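Local coordinates for carbohydrate binding protein, putative, cpb33A (Cellvibrio japonicus, PDB 5FJQ) that acts as the copper-dependent lytic polysaccharide monooxygenase domain of a protein important for efficient chitin use, and probably cleaves chitin chains by oxidation, at residues N69-G72 with M73-A76; R10-Q13 with C14-N17; L38-P41 with Q42-A45; Y56-D59 with G60-C63. One frame throughout, in Å; residues are numbered along the deposited sequence.

All four contacts are local, each within eight consecutive residues. They follow in series along the chain, and none nests in or crosses another. Interaction 2 comes first, as two turns of helix 10-17 after strand 2-6. Interaction 3 is a turn in the loop between helix 25-33 and strand 45-47, close to the copper site. Interaction 4 closes a beta turn after helix 53-56. Interaction 1 is a 3-10 segment in the same long connection to strand 83-84. The contacts also touch in space: the 69-76 segment packs on helix 10-17, on the 38-45 loop and on the 56-63 turn. The 38-45 loop packs on strands 2-6 and 169-178, and C63 ties the 56-63 turn to strand 169-178.

Interaction 1 of 4, residues N69-G72 with M73-A76; sequences NLFG and MDLA
M73 N donates to L70 O at 2.7 Å, one bond of a 3-10 ladder. D74 N donates to F71 O at 3.1 Å with an N-H...O angle of 156°. L75 N to G72 O is the next rung, weak at 3.3 Å. Three successive carbonyls are thus taken up three residues further on. L75 also rests its CG on G72 O, 3.3 Å away. M73 CG packs on L70 CB at 4.2 Å, and the bent chain brings M73 CE to 3.8 Å from G72 C. The D74 carboxylate lies obliquely to the F71 ring, their planes 44° apart, and D74 OD2 is 3.6 Å from F71 CD1. D74 CG stands anti to its own carbonyl carbon (chi1 -72°), which keeps the carboxylate on the F71 side. D74 OD2 forms a salt bridge with R61, and D74 OD1 takes a weak hydrogen bond from S64 N. M73 O and L75 O receive weak hydrogen bonds from R10 NH1 and W80 NE1. Both carboxylate oxygens of buried D74 therefore have donors. The arginine probably stabilises the ionised acid and balances its charge.

Interaction 2 of 4, residues R10-Q13 with C14-N17; sequences RVIQ and CKEN
I12 carries the side-chain contact of helix 10-17 through two branches. Its CD1 meets K15 CE at 3.8 Å, and the two side chains run side by side in the same direction. Its CG2 meets E16 OE2 at 3.4 Å, where the chains cross at a slant. The bend at chi3 (79°) sets K15 CE beside I12 CD1, and the aliphatic part of the lysine makes the contact. E16 CB and CG both lie against the backbone, with E16 CG 3.2 Å from I12 O.

The tightly packed part is the backbone and the buried side. C14 N donates to R10 O at 3.0 Å, nearly straight at 168°. K15 N to V11 O (3.0 Å) and E16 N to I12 O (3.1 Å) continue the pattern. R10, V11, I12 and C14 are buried, and C14 SG is joined to C27 by a disulfide. The R10 guanidinium pairs with D176.

The looser side belongs to E16, which is exposed, and to the partly exposed K15 and Q13. E16 OE2 is held by K8 in a salt bridge. The end of N17 leads away from the 10-13 segment, and N17 OD1 accepts from T23 N and H24 N. This is a short amphipathic alpha-helix with regular i to i+4 bonding, cross-linked by its cysteine to helix 25-33 in the helical region of an AA10 lytic polysaccharide monooxygenase domain.

Interaction 3 of 4, residues L38-P41 with Q42-A45; sequences LYTP and QEVA
The backbone turns at T40-E43, where E43 N donates to T40 O at 3.1 Å and P41 and Q42 take angles close to those of a type I beta turn. V44 is then the centre of an inverse gamma turn.

The Q42 side chain folds back over the turn. Its CG sits between the backbone N and the carbonyl carbon (chi1 73°), and a second bend (chi2 -85°) brings the amide over the T40-P41 peptide, tilted, with OE1 leading. Q42 OE1 stands above that peptide plane, 3.1 Å from T40 C. It also meets the proline ring, with P41 CD 3.2 Å away. Q42 NE2 donates to a water at 3.0 Å, and the same water donates to Y39 O. A second water donates to P41 O and accepts from V44 N at 2.7 Å. E43 crosses T40 obliquely, with E43 OE2 3.8 Å from T40 OG1. T40 OG1 has a weak hydrogen bond with G37 O, and E43 OE2 forms a long, weak ion pair with R67.

The E43 side chain lies about 4 Å from that of the copper ligand H1, so the turn borders the metal site. P41 packs on V11 and I12 of helix 10-17 and on Y3 of strand 2-6, while V44 touches Q173 of strand 169-178.

Interaction 4 of 4, residues Y56-D59 with G60-C63; sequences YIPD and GRLC
The P58 ring has R61 CB over one face, with P58 CD 4.0 Å from R61 CB. The two residues are the ends of a type II beta turn, P58 to R61. Beyond CB the arginine bends at chi2 (-57°) and leads away. Its own flat guanidinium, already paired with D74, lies face to face with the F71 ring in a cation-pi contact. R61 N closes the turn by donating to P58 O at 3.1 Å. R61 CB packs on the same oxygen, 3.5 Å from P58 O. G60 holds the third position with a positive phi of 78°, the usual place for glycine in this turn. D59 projects outward from the turn, and its OD1 accepts from W122 N. Under the turn the buried side chains meet. L62 CD1 lies 3.8 Å from P58 O and 4.1 Å from I57 CG2. The turn leads on to C63, which is bonded by a disulfide to C174 of strand 169-178. This joins the loop after helix 53-56 to the sheet. I57 CG2, anti to its backbone N, presses on the R61 carbonyl, 3.2 Å from R61 O and 3.5 Å from R61 C.

Interaction 1 of 4, residues N69-G72 with M73-A76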
loop_
_atom_site.group_PDB
_atom_site.type_symbol
_atom_site.label_atom_id
_atom_site.label_comp_id
_atom_site.label_asym_id
_atom_site.label_seq_id
_atom_site.Cartn_x
_atom_site.Cartn_y
_atom_site.Cartn_z
ATOM N N ASN A 69 -4.230 3.617 14.403
ATOM C CA ASN A 69 -3.149 2.723 14.814
ATOM C C ASN A 69 -2.123 2.428 13.630
ATOM O O ASN A 69 -1.227 1.600 13.772
ATOM C CB ASN A 69 -3.739 1.424 15.455
ATOM C CG ASN A 69 -4.435 0.486 14.451
ATOM O OD1 ASN A 69 -4.245 0.586 13.220
ATOM N ND2 ASN A 69 -5.124 -0.540 14.977
ATOM N N LEU A 70 -2.271 3.133 12.505
ATOM C CA LEU A 70 -1.317 3.091 11.392
ATOM C C LEU A 70 -0.936 4.502 10.904
ATOM O O LEU A 70 -0.291 4.655 9.873
ATOM C CB LEU A 70 -1.889 2.335 10.201
ATOM C CG LEU A 70 -2.251 0.867 10.414
ATOM C CD1 LEU A 70 -3.162 0.411 9.296
ATOM C CD2 LEU A 70 -1.005 -0.060 10.550
ATOM N N PHE A 71 -1.355 5.513 11.628
ATOM C CA PHE A 71 -1.016 6.907 11.293
ATOM C C PHE A 71 0.512 7.131 11.115
ATOM O O PHE A 71 0.918 8.051 10.450
ATOM C CB PHE A 71 -1.577 7.840 12.350
ATOM C CG PHE A 71 -3.029 8.233 12.137
ATOM C CD1 PHE A 71 -3.812 7.670 11.089
ATOM C CD2 PHE A 71 -3.643 9.116 13.038
ATOM C CE1 PHE A 71 -5.154 8.028 10.913
ATOM C CE2 PHE A 71 -4.985 9.478 12.869
ATOM C CZ PHE A 71 -5.737 8.925 11.803
ATOM N N GLY A 72 1.347 6.221 11.657
ATOM C CA GLY A 72 2.794 6.290 11.549
ATOM C C GLY A 72 3.168 6.049 10.068
ATOM O O GLY A 72 4.105 6.647 9.548
ATOM N N MET A 73 2.335 5.236 9.412
ATOM C CA MET A 73 2.431 4.928 7.974
ATOM C C MET A 73 2.204 6.111 7.053
ATOM O O MET A 73 2.614 6.039 5.864
ATOM C CB MET A 73 1.535 3.721 7.566
ATOM C CG MET A 73 1.834 2.412 8.318
ATOM S SD MET A 73 3.490 1.786 7.976
ATOM C CE MET A 73 4.392 2.471 9.356
ATOM N N ASP A 74 1.656 7.210 7.610
ATOM C CA ASP A 74 1.292 8.366 6.823
ATOM C C ASP A 74 2.385 9.406 6.729
ATOM O O ASP A 74 2.179 10.484 6.095
ATOM C CB ASP A 74 0.032 8.967 7.379
ATOM C CG ASP A 74 -1.217 8.105 7.092
ATOM O OD1 ASP A 74 -1.306 7.512 5.999
ATOM O OD2 ASP A 74 -2.129 8.009 7.925
ATOM N N LEU A 75 3.506 9.140 7.398
ATOM C CA LEU A 75 4.609 10.155 7.513
ATOM C C LEU A 75 5.351 10.284 6.168
ATOM O O LEU A 75 5.645 9.265 5.588
ATOM C CB LEU A 75 5.587 9.714 8.609
ATOM C CG LEU A 75 4.970 9.746 10.021
ATOM C CD1 LEU A 75 5.949 9.315 11.095
ATOM C CD2 LEU A 75 4.348 11.068 10.364
ATOM N N ALA A 76 5.623 11.511 5.691
ATOM C CA ALA A 76 6.505 11.780 4.528
ATOM C C ALA A 76 7.993 11.597 4.903
ATOM O O ALA A 76 8.532 12.326 5.709
ATOM C CB ALA A 76 6.251 13.206 4.034
#

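Interaction 2 of 4, residues R10-Q13 with C14-N17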
loop_
_atom_site.group_PDB
_atom_site.type_symbol
_atom_site.label_atom_id
_atom_site.label_comp_id
_atom_site.label_asym_id
_atom_site.label_seq_id
_atom_site.Cartn_x
_atom_site.Cartn_y
_atom_site.Cartn_z
ATOM N N ARG A 10 5.003 -1.059 3.158
ATOM C CA ARG A 10 5.492 -0.251 4.273
ATOM C C ARG A 10 5.050 -0.828 5.639
ATOM O O ARG A 10 5.856 -0.813 6.581
ATOM C CB ARG A 10 4.952 1.180 4.139
ATOM C CG ARG A 10 5.729 2.169 4.987
ATOM C CD ARG A 10 5.266 3.563 4.734
ATOM N NE ARG A 10 5.631 4.094 3.437
ATOM C CZ ARG A 10 5.213 5.328 3.072
ATOM N NH1 ARG A 10 4.466 6.064 3.911
ATOM N NH2 ARG A 10 5.559 5.850 1.909
ATOM N N VAL A 11 3.783 -1.310 5.739
ATOM C CA VAL A 11 3.291 -1.914 7.007
ATOM C C VAL A 11 4.137 -3.220 7.258
ATOM O O VAL A 11 4.444 -3.572 8.389
ATOM C CB VAL A 11 1.734 -2.222 7.062
ATOM C CG1 VAL A 11 0.928 -0.927 6.954
ATOM C CG2 VAL A 11 1.274 -3.241 5.975
ATOM N N ILE A 12 4.631 -3.839 6.191
ATOM C CA ILE A 12 5.409 -5.146 6.361
ATOM C C ILE A 12 6.919 -4.902 6.637
ATOM O O ILE A 12 7.634 -5.666 7.379
ATOM C CB ILE A 12 5.346 -6.077 5.086
ATOM C CG1 ILE A 12 3.915 -6.602 4.808
ATOM C CG2 ILE A 12 6.352 -7.266 5.226
ATOM C CD1 ILE A 12 3.239 -7.331 5.936
ATOM N N GLN A 13 7.450 -3.913 5.942
ATOM C CA GLN A 13 8.796 -3.431 6.228
ATOM C C GLN A 13 8.896 -3.052 7.709
ATOM O O GLN A 13 9.771 -3.509 8.460
ATOM C CB GLN A 13 9.119 -2.249 5.323
ATOM C CG GLN A 13 9.388 -2.644 3.843
ATOM C CD GLN A 13 10.686 -3.380 3.680
ATOM O OE1 GLN A 13 11.277 -3.789 4.669
ATOM N NE2 GLN A 13 11.154 -3.574 2.410
ATOM N N CYS A 14 8.012 -2.223 8.137
ATOM C CA CYS A 14 8.133 -1.829 9.561
ATOM C C CYS A 14 7.747 -2.941 10.593
ATOM O O CYS A 14 8.395 -3.037 11.660
ATOM C CB CYS A 14 7.485 -0.495 9.802
ATOM S SG CYS A 14 8.444 0.984 9.291
ATOM N N LYS A 15 6.752 -3.780 10.265
ATOM C CA LYS A 15 6.429 -4.911 11.130
ATOM C C LYS A 15 7.683 -5.698 11.438
ATOM O O LYS A 15 8.044 -5.922 12.594
ATOM C CB LYS A 15 5.334 -5.818 10.549
ATOM C CG LYS A 15 5.270 -7.186 11.209
ATOM C CD LYS A 15 4.039 -7.956 10.783
ATOM C CE LYS A 15 4.205 -8.589 9.374
ATOM N NZ LYS A 15 4.993 -9.888 9.512
ATOM N N GLU A 16 8.422 -6.005 10.385
ATOM C CA GLU A 16 9.529 -6.917 10.473
ATOM C C GLU A 16 10.736 -6.247 11.119
ATOM O O GLU A 16 11.657 -6.922 11.606
ATOM C CB GLU A 16 9.811 -7.301 9.031
ATOM C CG GLU A 16 8.891 -8.422 8.547
ATOM C CD GLU A 16 9.270 -8.909 7.169
ATOM O OE1 GLU A 16 10.400 -8.619 6.730
ATOM O OE2 GLU A 16 8.432 -9.586 6.557
ATOM N N ASN A 17 10.764 -4.916 11.108
ATOM C CA ASN A 17 11.830 -4.195 11.796
ATOM C C ASN A 17 11.543 -4.148 13.337
ATOM O O ASN A 17 12.412 -3.709 14.107
ATOM C CB ASN A 17 11.962 -2.790 11.249
ATOM C CG ASN A 17 13.110 -2.006 11.893
ATOM O OD1 ASN A 17 12.889 -0.998 12.609
ATOM N ND2 ASN A 17 14.347 -2.474 11.652
#

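Interaction 3 of 4, residues L38-P41 with Q42-A45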
loop_
_atom_site.group_PDB
_atom_site.type_symbol
_atom_site.label_atom_id
_atom_site.label_comp_id
_atom_site.label_asym_id
_atom_site.label_seq_id
_atom_site.Cartn_x
_atom_site.Cartn_y
_atom_site.Cartn_z
ATOM N N LEU A 38 0.289 -2.463 13.136
ATOM C CA LEU A 38 1.292 -3.180 12.367
ATOM C C LEU A 38 1.232 -4.667 12.625
ATOM O O LEU A 38 1.836 -5.451 11.859
ATOM C CB LEU A 38 2.723 -2.651 12.595
ATOM C CG LEU A 38 3.169 -1.285 12.049
ATOM C CD1 LEU A 38 4.544 -0.936 12.569
ATOM C CD2 LEU A 38 3.159 -1.341 10.534
ATOM N N TYR A 39 0.522 -5.068 13.682
ATOM C CA TYR A 39 0.289 -6.503 13.991
ATOM C C TYR A 39 -0.732 -7.125 13.029
ATOM O O TYR A 39 -0.939 -8.354 12.982
ATOM C CB TYR A 39 -0.322 -6.596 15.410
ATOM C CG TYR A 39 0.737 -6.579 16.437
ATOM C CD1 TYR A 39 1.539 -7.730 16.682
ATOM C CD2 TYR A 39 1.026 -5.415 17.118
ATOM C CE1 TYR A 39 2.563 -7.677 17.617
ATOM C CE2 TYR A 39 2.035 -5.365 18.053
ATOM C CZ TYR A 39 2.775 -6.496 18.311
ATOM O OH TYR A 39 3.768 -6.364 19.233
ATOM N N THR A 40 -1.489 -6.254 12.345
ATOM C CA THR A 40 -2.612 -6.752 11.512
ATOM C C THR A 40 -2.539 -6.083 10.117
ATOM O O THR A 40 -3.456 -5.376 9.695
ATOM C CB THR A 40 -4.005 -6.487 12.147
ATOM O OG1 THR A 40 -4.135 -5.107 12.374
ATOM C CG2 THR A 40 -4.245 -7.211 13.448
ATOM N N PRO A 41 -1.402 -6.275 9.427
ATOM C CA PRO A 41 -1.101 -5.726 8.096
ATOM C C PRO A 41 -2.158 -6.033 7.016
ATOM O O PRO A 41 -2.311 -5.247 6.051
ATOM C CB PRO A 41 0.229 -6.396 7.761
ATOM C CG PRO A 41 0.220 -7.685 8.547
ATOM C CD PRO A 41 -0.348 -7.195 9.877
ATOM N N GLN A 42 -2.914 -7.103 7.229
ATOM C CA GLN A 42 -3.969 -7.603 6.322
ATOM C C GLN A 42 -5.299 -6.808 6.389
ATOM O O GLN A 42 -6.242 -7.044 5.604
ATOM C CB GLN A 42 -4.225 -9.094 6.606
ATOM C CG GLN A 42 -4.963 -9.391 7.908
ATOM C CD GLN A 42 -4.028 -9.479 9.140
ATOM O OE1 GLN A 42 -2.876 -8.981 9.135
ATOM N NE2 GLN A 42 -4.509 -10.151 10.192
ATOM N N GLU A 43 -5.343 -5.877 7.346
ATOM C CA GLU A 43 -6.500 -5.156 7.726
ATOM C C GLU A 43 -6.409 -3.645 7.487
ATOM O O GLU A 43 -6.958 -2.870 8.270
ATOM C CB GLU A 43 -6.578 -5.346 9.201
ATOM C CG GLU A 43 -7.925 -5.432 9.757
ATOM C CD GLU A 43 -7.858 -6.210 11.043
ATOM O OE1 GLU A 43 -7.740 -7.469 10.953
ATOM O OE2 GLU A 43 -7.856 -5.564 12.111
ATOM N N VAL A 44 -5.690 -3.199 6.477
ATOM C CA VAL A 44 -5.632 -1.769 6.244
ATOM C C VAL A 44 -6.836 -1.562 5.348
ATOM O O VAL A 44 -6.731 -1.537 4.101
ATOM C CB VAL A 44 -4.246 -1.318 5.653
ATOM C CG1 VAL A 44 -4.178 0.159 5.397
ATOM C CG2 VAL A 44 -3.075 -1.714 6.545
ATOM N N ALA A 45 -8.006 -1.442 5.990
ATOM C CA ALA A 45 -9.294 -1.790 5.346
ATOM C C ALA A 45 -10.302 -0.690 5.484
ATOM O O ALA A 45 -10.300 0.008 6.489
ATOM C CB ALA A 45 -9.883 -3.077 5.935
HETATM O O HOH W 1 -2.772 -10.248 12.602
HETATM O O HOH W 2 -4.378 -4.569 4.502
#

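Interaction 4 of 4, residues Y56-D59 with G60-C63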
loop_
_atom_site.group_PDB
_atom_site.type_symbol
_atom_site.label_atom_id
_atom_site.label_comp_id
_atom_site.label_asym_id
_atom_site.label_seq_id
_atom_site.Cartn_x
_atom_site.Cartn_y
_atom_site.Cartn_z
ATOM N N TYR A 56 -13.825 7.962 1.296
ATOM C CA TYR A 56 -13.611 7.387 2.604
ATOM C C TYR A 56 -12.223 7.708 3.200
ATOM O O TYR A 56 -12.118 7.845 4.436
ATOM C CB TYR A 56 -13.818 5.854 2.555
ATOM C CG TYR A 56 -15.251 5.503 2.259
ATOM C CD1 TYR A 56 -16.209 5.519 3.276
ATOM C CD2 TYR A 56 -15.671 5.231 0.958
ATOM C CE1 TYR A 56 -17.515 5.215 3.011
ATOM C CE2 TYR A 56 -17.008 4.918 0.681
ATOM C CZ TYR A 56 -17.911 4.918 1.709
ATOM O OH TYR A 56 -19.264 4.674 1.458
ATOM N N ILE A 57 -11.178 7.784 2.332
ATOM C CA ILE A 57 -9.814 8.086 2.753
ATOM C C ILE A 57 -9.351 9.520 2.436
ATOM O O ILE A 57 -9.169 9.872 1.240
ATOM C CB ILE A 57 -8.797 7.099 2.134
ATOM C CG1 ILE A 57 -9.148 5.621 2.448
ATOM C CG2 ILE A 57 -7.354 7.556 2.433
ATOM C CD1 ILE A 57 -8.315 4.649 1.622
ATOM N N PRO A 58 -9.081 10.328 3.490
ATOM C CA PRO A 58 -8.638 11.751 3.270
ATOM C C PRO A 58 -7.265 11.783 2.620
ATOM O O PRO A 58 -6.501 10.829 2.808
ATOM C CB PRO A 58 -8.586 12.314 4.713
ATOM C CG PRO A 58 -9.537 11.454 5.500
ATOM C CD PRO A 58 -9.337 10.059 4.925
ATOM N N ASP A 59 -6.904 12.811 1.868
ATOM C CA ASP A 59 -5.465 12.912 1.487
ATOM C C ASP A 59 -4.569 12.859 2.737
ATOM O O ASP A 59 -4.963 13.331 3.828
ATOM C CB ASP A 59 -5.151 14.215 0.756
ATOM C CG ASP A 59 -5.766 14.280 -0.608
ATOM O OD1 ASP A 59 -5.562 13.394 -1.464
ATOM O OD2 ASP A 59 -6.455 15.282 -0.843
ATOM N N GLY A 60 -3.347 12.395 2.602
ATOM C CA GLY A 60 -2.475 12.300 3.762
ATOM C C GLY A 60 -2.801 11.093 4.619
ATOM O O GLY A 60 -2.131 10.872 5.614
ATOM N N ARG A 61 -3.842 10.325 4.255
ATOM C CA ARG A 61 -4.219 9.085 4.984
ATOM C C ARG A 61 -4.286 7.784 4.097
ATOM O O ARG A 61 -4.943 6.772 4.449
ATOM C CB ARG A 61 -5.539 9.310 5.790
ATOM C CG ARG A 61 -5.468 10.347 6.910
ATOM C CD ARG A 61 -4.379 10.052 7.950
ATOM N NE ARG A 61 -4.305 11.097 8.975
ATOM C CZ ARG A 61 -3.281 11.287 9.811
ATOM N NH1 ARG A 61 -2.219 10.513 9.732
ATOM N NH2 ARG A 61 -3.309 12.293 10.701
ATOM N N LEU A 62 -3.590 7.801 2.948
ATOM C CA LEU A 62 -3.710 6.778 2.001
ATOM C C LEU A 62 -3.037 5.524 2.599
ATOM O O LEU A 62 -3.613 4.461 2.617
ATOM C CB LEU A 62 -3.007 7.244 0.758
ATOM C CG LEU A 62 -3.956 7.806 -0.272
ATOM C CD1 LEU A 62 -4.513 9.189 0.043
ATOM C CD2 LEU A 62 -3.336 7.761 -1.687
ATOM N N CYS A 63 -1.914 5.716 3.270
ATOM C CA CYS A 63 -1.188 4.563 3.804
ATOM C C CYS A 63 -1.788 3.911 5.044
ATOM O O CYS A 63 -1.513 2.731 5.293
ATOM C CB CYS A 63 0.269 4.968 4.059
ATOM S SG CYS A 63 1.240 5.429 2.589
#